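Local structure of putative dienelactone hydrolase (Klebsiella pneumoniae subsp. pneumoniae MGH 78578, 3F67) at residues V143-K148 / L173-A178; K148-K153 / Q185-T190; G177-S182 / Y207-H212. The protein is probably an alpha/beta-fold hydrolase of the dienelactone hydrolase family, likely acting on ester bonds, though its natural substrate is not established. All blocks are in the same frame, centred on the assembly; numbering follows the deposited sequence. Where two conformers were deposited one is given.

Contact 1. Residues V143-K148 / L173-A178; sequences VAWYGK and LGLYGA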
loop_
_atom_site.group_PDB
_atom_site.type_symbol
_atom_site.label_atom_id
_atom_site.label_comp_id
_atom_site.label_asym_id
_atom_site.label_seq_id
_atom_site.Cartn_x
_atom_site.Cartn_y
_atom_site.Cartn_z
ATOM N N VAL A 143 -6.931 -0.766 0.193
ATOM C CA VAL A 143 -6.997 -0.628 -1.280
ATOM C C VAL A 143 -5.629 -0.972 -1.860
ATOM O O VAL A 143 -4.641 -0.255 -1.611
ATOM C CB VAL A 143 -7.453 0.802 -1.715
ATOM C CG1 VAL A 143 -7.487 0.915 -3.286
ATOM C CG2 VAL A 143 -8.900 1.059 -1.126
ATOM N N ALA A 144 -5.583 -2.063 -2.648
ATOM C CA ALA A 144 -4.301 -2.583 -3.187
ATOM C C ALA A 144 -4.290 -2.243 -4.675
ATOM O O ALA A 144 -5.224 -2.624 -5.420
ATOM C CB ALA A 144 -4.259 -4.082 -2.988
ATOM N N TRP A 145 -3.257 -1.529 -5.123
ATOM C CA TRP A 145 -3.140 -1.228 -6.544
ATOM C C TRP A 145 -2.097 -2.139 -7.177
ATOM O O TRP A 145 -0.939 -2.095 -6.801
ATOM C CB TRP A 145 -2.684 0.191 -6.771
ATOM C CG TRP A 145 -3.545 1.284 -6.144
ATOM C CD1 TRP A 145 -3.717 1.542 -4.789
ATOM C CD2 TRP A 145 -4.245 2.339 -6.854
ATOM N NE1 TRP A 145 -4.510 2.681 -4.637
ATOM C CE2 TRP A 145 -4.814 3.194 -5.877
ATOM C CE3 TRP A 145 -4.435 2.631 -8.224
ATOM C CZ2 TRP A 145 -5.611 4.351 -6.231
ATOM C CZ3 TRP A 145 -5.155 3.801 -8.603
ATOM C CH2 TRP A 145 -5.742 4.638 -7.593
ATOM N N TYR A 146 -2.552 -2.932 -8.144
ATOM C CA TYR A 146 -1.717 -3.838 -8.973
ATOM C C TYR A 146 -0.571 -4.467 -8.183
ATOM O O TYR A 146 0.620 -4.293 -8.528
ATOM C CB TYR A 146 -1.219 -3.107 -10.232
ATOM C CG TYR A 146 -0.989 -1.608 -10.107
ATOM C CD1 TYR A 146 0.228 -1.100 -9.626
ATOM C CD2 TYR A 146 -1.953 -0.703 -10.541
ATOM C CE1 TYR A 146 0.458 0.271 -9.536
ATOM C CE2 TYR A 146 -1.718 0.682 -10.480
ATOM C CZ TYR A 146 -0.545 1.149 -9.972
ATOM O OH TYR A 146 -0.313 2.490 -9.911
ATOM N N GLY A 147 -0.947 -5.199 -7.129
ATOM C CA GLY A 147 -0.027 -6.005 -6.320
ATOM C C GLY A 147 -0.051 -7.459 -6.806
ATOM O O GLY A 147 -1.133 -8.039 -7.002
ATOM N N LYS A 148 1.130 -8.055 -6.972
ATOM C CA LYS A 148 1.252 -9.470 -7.348
ATOM C C LYS A 148 0.412 -10.359 -6.452
ATOM O O LYS A 148 0.473 -10.217 -5.223
ATOM C CB LYS A 148 2.710 -9.924 -7.198
ATOM C CG LYS A 148 2.855 -11.422 -7.286
ATOM C CD LYS A 148 4.111 -11.941 -6.544
ATOM C CE LYS A 148 5.245 -10.996 -6.765
ATOM N NZ LYS A 148 5.369 -10.742 -8.229
ATOM N N LEU A 173 -10.212 -3.634 -1.581
ATOM C CA LEU A 173 -10.524 -3.313 -2.999
ATOM C C LEU A 173 -9.207 -3.428 -3.767
ATOM O O LEU A 173 -8.200 -2.800 -3.367
ATOM C CB LEU A 173 -10.975 -1.845 -3.092
ATOM C CG LEU A 173 -11.022 -1.242 -4.484
ATOM C CD1 LEU A 173 -12.028 -1.999 -5.446
ATOM C CD2 LEU A 173 -11.519 0.225 -4.349
ATOM N N GLY A 174 -9.186 -4.187 -4.863
ATOM C CA GLY A 174 -7.974 -4.219 -5.702
ATOM C C GLY A 174 -8.219 -3.425 -6.978
ATOM O O GLY A 174 -9.296 -3.494 -7.565
ATOM N N LEU A 175 -7.225 -2.661 -7.411
ATOM C CA LEU A 175 -7.349 -1.875 -8.662
ATOM C C LEU A 175 -6.252 -2.382 -9.600
ATOM O O LEU A 175 -5.063 -2.177 -9.340
ATOM C CB LEU A 175 -7.156 -0.369 -8.322
ATOM C CG LEU A 175 -8.235 0.165 -7.350
ATOM C CD1 LEU A 175 -7.850 1.586 -6.855
ATOM C CD2 LEU A 175 -9.673 0.190 -8.033
ATOM N N TYR A 176 -6.656 -3.070 -10.684
ATOM C CA TYR A 176 -5.717 -3.851 -11.504
ATOM C C TYR A 176 -5.848 -3.433 -12.974
ATOM O O TYR A 176 -6.922 -2.967 -13.400
ATOM C CB TYR A 176 -5.991 -5.361 -11.294
ATOM C CG TYR A 176 -5.322 -5.827 -10.002
ATOM C CD1 TYR A 176 -5.791 -5.376 -8.744
ATOM C CD2 TYR A 176 -4.215 -6.690 -10.034
ATOM C CE1 TYR A 176 -5.167 -5.732 -7.579
ATOM C CE2 TYR A 176 -3.565 -7.084 -8.841
ATOM C CZ TYR A 176 -4.058 -6.609 -7.622
ATOM O OH TYR A 176 -3.413 -6.931 -6.442
ATOM N N GLY A 177 -4.756 -3.574 -13.729
ATOM C CA GLY A 177 -4.774 -3.233 -15.164
ATOM C C GLY A 177 -4.823 -4.484 -16.062
ATOM O O GLY A 177 -4.014 -5.405 -15.904
ATOM N N ALA A 178 -5.761 -4.504 -16.990
ATOM C CA ALA A 178 -5.891 -5.632 -17.936
ATOM C C ALA A 178 -4.646 -5.831 -18.793
ATOM O O ALA A 178 -4.339 -6.969 -19.170
ATOM C CB ALA A 178 -7.128 -5.457 -18.822
#

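Contact 2. Residues K148-K153 / Q185-T190; sequences KLVGEK and QDTVET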
loop_
_atom_site.group_PDB
_atom_site.type_symbol
_atom_site.label_atom_id
_atom_site.label_comp_id
_atom_site.label_asym_id
_atom_site.label_seq_id
_atom_site.Cartn_x
_atom_site.Cartn_y
_atom_site.Cartn_z
ATOM N N LYS A 148 1.130 -8.055 -6.972
ATOM C CA LYS A 148 1.252 -9.470 -7.348
ATOM C C LYS A 148 0.412 -10.359 -6.452
ATOM O O LYS A 148 0.473 -10.217 -5.223
ATOM C CB LYS A 148 2.710 -9.924 -7.198
ATOM C CG LYS A 148 2.855 -11.422 -7.286
ATOM C CD LYS A 148 4.111 -11.941 -6.544
ATOM C CE LYS A 148 5.245 -10.996 -6.765
ATOM N NZ LYS A 148 5.369 -10.742 -8.229
ATOM N N LEU A 149 -0.342 -11.289 -7.054
ATOM C CA LEU A 149 -1.295 -12.142 -6.316
ATOM C C LEU A 149 -0.836 -13.579 -6.062
ATOM O O LEU A 149 -1.221 -14.205 -5.059
ATOM C CB LEU A 149 -2.598 -12.205 -7.125
ATOM C CG LEU A 149 -3.264 -10.803 -7.247
ATOM C CD1 LEU A 149 -4.404 -10.925 -8.277
ATOM C CD2 LEU A 149 -3.863 -10.275 -5.896
ATOM N N VAL A 150 -0.079 -14.094 -7.017
ATOM C CA VAL A 150 0.415 -15.482 -6.992
ATOM C C VAL A 150 1.878 -15.413 -7.347
ATOM O O VAL A 150 2.380 -14.441 -7.923
ATOM C CB VAL A 150 -0.350 -16.483 -7.975
ATOM C CG1 VAL A 150 -0.744 -17.727 -7.231
ATOM C CG2 VAL A 150 -1.554 -15.928 -8.527
ATOM N N GLY A 151 2.626 -16.394 -6.898
ATOM C CA GLY A 151 4.056 -16.305 -7.074
ATOM C C GLY A 151 4.690 -17.590 -6.579
ATOM O O GLY A 151 4.059 -18.420 -5.912
ATOM N N GLU A 152 5.954 -17.737 -6.884
ATOM C CA GLU A 152 6.735 -18.780 -6.232
ATOM C C GLU A 152 7.096 -18.192 -4.873
ATOM O O GLU A 152 7.111 -16.968 -4.697
ATOM C CB GLU A 152 7.993 -19.148 -7.024
ATOM C CG GLU A 152 9.007 -18.009 -7.180
ATOM C CD GLU A 152 10.442 -18.514 -7.433
ATOM O OE1 GLU A 152 10.667 -19.757 -7.567
ATOM O OE2 GLU A 152 11.357 -17.643 -7.499
ATOM N N LYS A 153 7.353 -19.063 -3.918
ATOM C CA LYS A 153 7.624 -18.643 -2.560
ATOM C C LYS A 153 9.098 -18.561 -2.320
ATOM O O LYS A 153 9.893 -19.162 -3.038
ATOM C CB LYS A 153 7.059 -19.657 -1.565
ATOM C CG LYS A 153 5.665 -19.350 -1.158
ATOM C CD LYS A 153 4.620 -19.900 -2.113
ATOM C CE LYS A 153 3.275 -19.321 -1.766
ATOM N NZ LYS A 153 2.751 -20.079 -0.589
ATOM N N GLN A 185 -4.353 -11.960 -16.208
ATOM C CA GLN A 185 -5.713 -12.127 -15.759
ATOM C C GLN A 185 -6.042 -13.514 -15.181
ATOM O O GLN A 185 -6.959 -13.637 -14.369
ATOM C CB GLN A 185 -6.717 -11.694 -16.849
ATOM C CG GLN A 185 -6.580 -10.219 -17.179
ATOM C CD GLN A 185 -6.664 -9.361 -15.922
ATOM O OE1 GLN A 185 -7.690 -9.328 -15.260
ATOM N NE2 GLN A 185 -5.565 -8.690 -15.579
ATOM N N ASP A 186 -5.308 -14.548 -15.583
ATOM C CA ASP A 186 -5.537 -15.861 -14.997
ATOM C C ASP A 186 -5.268 -15.783 -13.477
ATOM O O ASP A 186 -5.976 -16.415 -12.682
ATOM C CB ASP A 186 -4.657 -16.921 -15.670
ATOM C CG ASP A 186 -5.309 -17.541 -16.895
ATOM O OD1 ASP A 186 -6.559 -17.479 -16.997
ATOM O OD2 ASP A 186 -4.583 -18.109 -17.748
ATOM N N THR A 187 -4.261 -15.001 -13.089
ATOM C CA THR A 187 -3.895 -14.855 -11.657
ATOM C C THR A 187 -4.951 -14.081 -10.888
ATOM O O THR A 187 -5.198 -14.383 -9.717
ATOM C CB THR A 187 -2.473 -14.256 -11.383
ATOM O OG1 THR A 187 -2.445 -12.813 -11.574
ATOM C CG2 THR A 187 -1.397 -14.947 -12.252
ATOM N N VAL A 188 -5.597 -13.122 -11.553
ATOM C CA VAL A 188 -6.742 -12.429 -10.954
ATOM C C VAL A 188 -7.878 -13.455 -10.725
ATOM O O VAL A 188 -8.571 -13.435 -9.674
ATOM C CB VAL A 188 -7.193 -11.227 -11.847
ATOM C CG1 VAL A 188 -8.569 -10.657 -11.425
ATOM C CG2 VAL A 188 -6.115 -10.113 -11.884
ATOM N N GLU A 189 -8.071 -14.373 -11.678
ATOM C CA GLU A 189 -9.062 -15.433 -11.485
ATOM C C GLU A 189 -8.718 -16.350 -10.298
ATOM O O GLU A 189 -9.601 -16.728 -9.513
ATOM C CB GLU A 189 -9.251 -16.253 -12.777
ATOM C CG GLU A 189 -10.188 -17.446 -12.641
ATOM C CD GLU A 189 -11.638 -17.101 -12.237
ATOM O OE1 GLU A 189 -12.086 -15.942 -12.370
ATOM O OE2 GLU A 189 -12.344 -18.045 -11.826
ATOM N N THR A 190 -7.451 -16.730 -10.186
ATOM C CA THR A 190 -7.023 -17.548 -9.054
ATOM C C THR A 190 -7.339 -16.820 -7.748
ATOM O O THR A 190 -7.837 -17.419 -6.799
ATOM C CB THR A 190 -5.502 -17.868 -9.136
ATOM O OG1 THR A 190 -5.240 -18.532 -10.379
ATOM C CG2 THR A 190 -5.059 -18.749 -7.997
HETATM O O HOH W 1 -0.332 -12.127 -9.751
#

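Contact 3. Residues G177-S182 / Y207-H212; sequences GAKDAS and YPEADH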
loop_
_atom_site.group_PDB
_atom_site.type_symbol
_atom_site.label_atom_id
_atom_site.label_comp_id
_atom_site.label_asym_id
_atom_site.label_seq_id
_atom_site.Cartn_x
_atom_site.Cartn_y
_atom_site.Cartn_z
ATOM N N GLY A 177 -4.756 -3.574 -13.729
ATOM C CA GLY A 177 -4.774 -3.233 -15.164
ATOM C C GLY A 177 -4.823 -4.484 -16.062
ATOM O O GLY A 177 -4.014 -5.405 -15.904
ATOM N N ALA A 178 -5.761 -4.504 -16.990
ATOM C CA ALA A 178 -5.891 -5.632 -17.936
ATOM C C ALA A 178 -4.646 -5.831 -18.793
ATOM O O ALA A 178 -4.339 -6.969 -19.170
ATOM C CB ALA A 178 -7.128 -5.457 -18.822
ATOM N N LYS A 179 -3.930 -4.749 -19.115
ATOM C CA LYS A 179 -2.737 -4.837 -19.969
ATOM C C LYS A 179 -1.461 -5.137 -19.198
ATOM O O LYS A 179 -0.379 -5.137 -19.777
ATOM C CB LYS A 179 -2.540 -3.552 -20.779
ATOM C CG LYS A 179 -3.799 -3.060 -21.443
ATOM C CD LYS A 179 -3.770 -3.231 -22.900
ATOM C CE LYS A 179 -4.971 -2.555 -23.524
ATOM N NZ LYS A 179 -4.646 -2.237 -24.942
ATOM N N ASP A 180 -1.584 -5.387 -17.884
ATOM C CA ASP A 180 -0.428 -5.639 -17.035
ATOM C C ASP A 180 0.085 -7.083 -17.232
ATOM O O ASP A 180 -0.508 -8.059 -16.722
ATOM C CB ASP A 180 -0.845 -5.399 -15.559
ATOM C CG ASP A 180 0.296 -5.539 -14.594
ATOM O OD1 ASP A 180 1.404 -5.953 -15.018
ATOM O OD2 ASP A 180 0.088 -5.252 -13.389
ATOM N N ALA A 181 1.168 -7.204 -18.009
ATOM C CA ALA A 181 1.785 -8.506 -18.317
ATOM C C ALA A 181 2.363 -9.153 -17.061
ATOM O O ALA A 181 2.445 -10.391 -16.987
ATOM C CB ALA A 181 2.892 -8.337 -19.344
ATOM N N SER A 182 2.758 -8.329 -16.086
ATOM C CA SER A 182 3.333 -8.847 -14.834
ATOM C C SER A 182 2.272 -9.473 -13.904
ATOM O O SER A 182 2.628 -10.231 -12.992
ATOM C CB SER A 182 4.145 -7.784 -14.090
ATOM O OG SER A 182 3.312 -6.891 -13.396
ATOM N N TYR A 207 -9.095 -2.629 -15.084
ATOM C CA TYR A 207 -9.197 -1.542 -16.070
ATOM C C TYR A 207 -8.722 -2.027 -17.440
ATOM O O TYR A 207 -7.537 -2.315 -17.613
ATOM C CB TYR A 207 -8.362 -0.334 -15.619
ATOM C CG TYR A 207 -9.001 0.344 -14.431
ATOM C CD1 TYR A 207 -9.981 1.334 -14.619
ATOM C CD2 TYR A 207 -8.669 -0.040 -13.125
ATOM C CE1 TYR A 207 -10.635 1.934 -13.511
ATOM C CE2 TYR A 207 -9.310 0.550 -12.025
ATOM C CZ TYR A 207 -10.259 1.540 -12.236
ATOM O OH TYR A 207 -10.890 2.137 -11.178
ATOM N N PRO A 208 -9.640 -2.096 -18.423
ATOM C CA PRO A 208 -9.287 -2.651 -19.747
ATOM C C PRO A 208 -8.087 -1.984 -20.429
ATOM O O PRO A 208 -7.355 -2.645 -21.160
ATOM C CB PRO A 208 -10.556 -2.436 -20.605
ATOM C CG PRO A 208 -11.662 -2.192 -19.685
ATOM C CD PRO A 208 -11.058 -1.710 -18.323
ATOM N N GLU A 209 -7.899 -0.685 -20.227
ATOM C CA GLU A 209 -6.893 0.016 -21.016
ATOM C C GLU A 209 -5.571 0.208 -20.278
ATOM O O GLU A 209 -4.630 0.760 -20.838
ATOM C CB GLU A 209 -7.444 1.390 -21.427
ATOM C CG GLU A 209 -8.707 1.294 -22.276
ATOM C CD GLU A 209 -8.502 0.394 -23.483
ATOM O OE1 GLU A 209 -7.406 0.447 -24.101
ATOM O OE2 GLU A 209 -9.420 -0.402 -23.795
ATOM N N ALA A 210 -5.503 -0.234 -19.030
ATOM C CA ALA A 210 -4.381 0.137 -18.165
ATOM C C ALA A 210 -3.317 -0.938 -18.070
ATOM O O ALA A 210 -3.627 -2.116 -18.008
ATOM C CB ALA A 210 -4.906 0.428 -16.744
ATOM N N ASP A 211 -2.070 -0.508 -17.963
ATOM C CA ASP A 211 -0.942 -1.409 -17.719
ATOM C C ASP A 211 -0.657 -1.413 -16.224
ATOM O O ASP A 211 -1.430 -0.821 -15.417
ATOM C CB ASP A 211 0.273 -0.838 -18.469
ATOM C CG ASP A 211 1.353 -1.867 -18.764
ATOM O OD1 ASP A 211 1.465 -2.920 -18.090
ATOM O OD2 ASP A 211 2.119 -1.578 -19.718
ATOM N N HIS A 212 0.441 -2.066 -15.832
ATOM C CA HIS A 212 0.976 -1.940 -14.473
ATOM C C HIS A 212 1.295 -0.476 -14.187
ATOM O O HIS A 212 1.604 0.283 -15.109
ATOM C CB HIS A 212 2.282 -2.772 -14.339
ATOM C CG HIS A 212 2.692 -3.015 -12.912
ATOM N ND1 HIS A 212 2.075 -3.953 -12.099
ATOM C CD2 HIS A 212 3.638 -2.420 -12.146
ATOM C CE1 HIS A 212 2.648 -3.946 -10.908
ATOM N NE2 HIS A 212 3.590 -3.015 -10.904
HETATM O O HOH W 2 2.901 -4.928 -18.912
#

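Contact 1. Residues V143-K148 / L173-A178
Strands 143-145 and 173-177 run side by side in the same direction, their axes 4.7 Å apart and 16° from parallel. Val143, Ala144 and Trp145 sit beside Leu173, Gly174 and Leu175. Three backbone bonds zip this register. Ala144 N to Leu173 O and Leu175 N to Ala144 O, each 2.8 Å, run nearly along the C=O axis, whereas in the third, Tyr146 N to Leu175 O, the nitrogen sits above the carbonyl plane.

On one face of the sheet, Leu175 carries the apolar contact. With CG anti to its carbonyl carbon (chi1 -62°), it lays CD1 over the centre of the six-membered ring of Trp145, 3.5 Å from the centroid, a CH-pi contact almost along the ring normal. Leu175 CD1 also meets Val143 CG1 at 3.6 Å. Helix 224-238 packs over Val143 and Leu173 on this face.

Beyond these pairs, Tyr146 CA stands over one face of the Tyr176 ring, offset toward its rim, 3.8 Å from the centroid. The Tyr176 OH donates to Gly147 O at 2.6 Å, in the carbonyl plane and on a lone pair, and is also bonded to Trp130 NE1. The Tyr146 hydroxyl reaches Asn215 N.

The chain turns at Tyr146, whose backbone angles are both positive (phi 36°, psi 59°). A buried phenol bonded at both sides fixes the Gly147 carbonyl, and the turn carries the Tyr146 ring against His212, a member of the probable catalytic triad.

Contact 2. Residues K148-K153 / Q185-T190
In this alpha/beta-hydrolase fold, the loop that follows strand 141-145 passes alongside the first turns of helix 185-197, the helix that comes after the next strand of the sheet. The contact between 148-153 and 185-190 is small, burying 193 Å² in all, and two neighbouring loop residues, Leu149 and Val150, carry it.

Val150 comes in along the flank of Thr187, and the two side chains run antiparallel alongside one another. The Val150 methyl CG2 presses on Thr187 CB at 3.4 Å, closer than carbon atoms usually come, and also touches the Thr187 methyl CG2. Farther along the helix the same Val150 methyl only grazes Thr190. Leu149, with CG anti to its carbonyl carbon (chi1 -63°), extends CD1 to the helix backbone, 3.8 Å from Thr187 O and 3.9 Å from Val188 CA. Its CD1 also lies 4.1 Å from Val188 CG2, although the CB of Val188 is directed away from the loop.

The polar link is made by a water. The water oxygen accepts from Leu149 N at 2.8 Å and donates to Thr187 OG1 at 2.9 Å, so loop backbone and helix side chain are joined through one molecule. Thr187 OG1 is tucked between its own backbone N and carbonyl carbon (chi1 77°), from where it also bonds Pro184 O just before the helix. Helix 161-164 adds Val162 beside both Val150 and Thr190.

Thr187 thus uses both its carbons and its hydroxyl: CB and CG2 take the tight Val150 methyl, while OG1 is held by Pro184 O and the water, which gives the loop amide of Leu149 a partner that the helix does not supply directly.

Contact 3. Residues G177-S182 / Y207-H212
The tight part of this contact lies where Asp180 faces His212 and where the two loops leave their strands. His212 ND1 donates to Asp180 OD2 at 2.7 Å, at an angle of 159°. The oxygen lies in the imidazole plane, but the nitrogen meets it from above the carboxylate plane, the two flat groups being turned 66° apart. Both residues have CG anti to the backbone N, and their side chains run alongside each other in the same direction. The other oxygen, Asp180 OD1, takes the Ser182 hydroxyl on its syn lone pair at 2.7 Å, with a weak bond from Ser182 N, and this grip holds the carboxylate in its rotation. Such a pair, with Cys123 touching His212, is consistent with a Cys-His-Asp triad, in which the carboxylate would orient the imidazole and raise its basicity.

Each loop opens with a type I turn, Gly177 to Asp180 and Tyr207 to Ala210, and the turns are tied by Ala178 N to Tyr207 O and Lys179 N to Ala210 O, both 2.9 Å. Gly177 CA packs 3.3 Å from Ala210 O.

The solvent side is looser. Lys179 folds its chain over Pro208 O, and its NZ forms a long salt bridge of 3.9 Å to Glu209 OE1. Asp211 OD1 accepts its own loop's His212 N and a water shared with Ala181 N; it stands 4.3 Å from Asp180 OD1, two like charges whose repulsion the donors around each oxygen would probably offset.

The loops follow strands 172-177 and 202-207, neighbours at one edge of the sheet, and lead into helices 185-197 and 224-238; the latter touches Tyr207 and Ala210, and Asp229 bonds the Tyr207 hydroxyl.

All three contacts lie on the same side of the chain's centre, around the C-terminal ends of strands 141-145, 172-177 and 202-207, successive neighbours in the sheet. Contact 1 is the buried pairing, its centre about 10 Å from that of contact 3 and 12 Å from that of contact 2; the centres of contacts 2 and 3 are about 14 Å apart. Along the chain contact 1 passes into contact 2 at Lys148 and into contact 3 at Gly177 and Ala178. Tyr176 touches Leu149, and Tyr146 reaches both Asp180 and His212, so the strand pair joins the outer loop packing to the probable catalytic site.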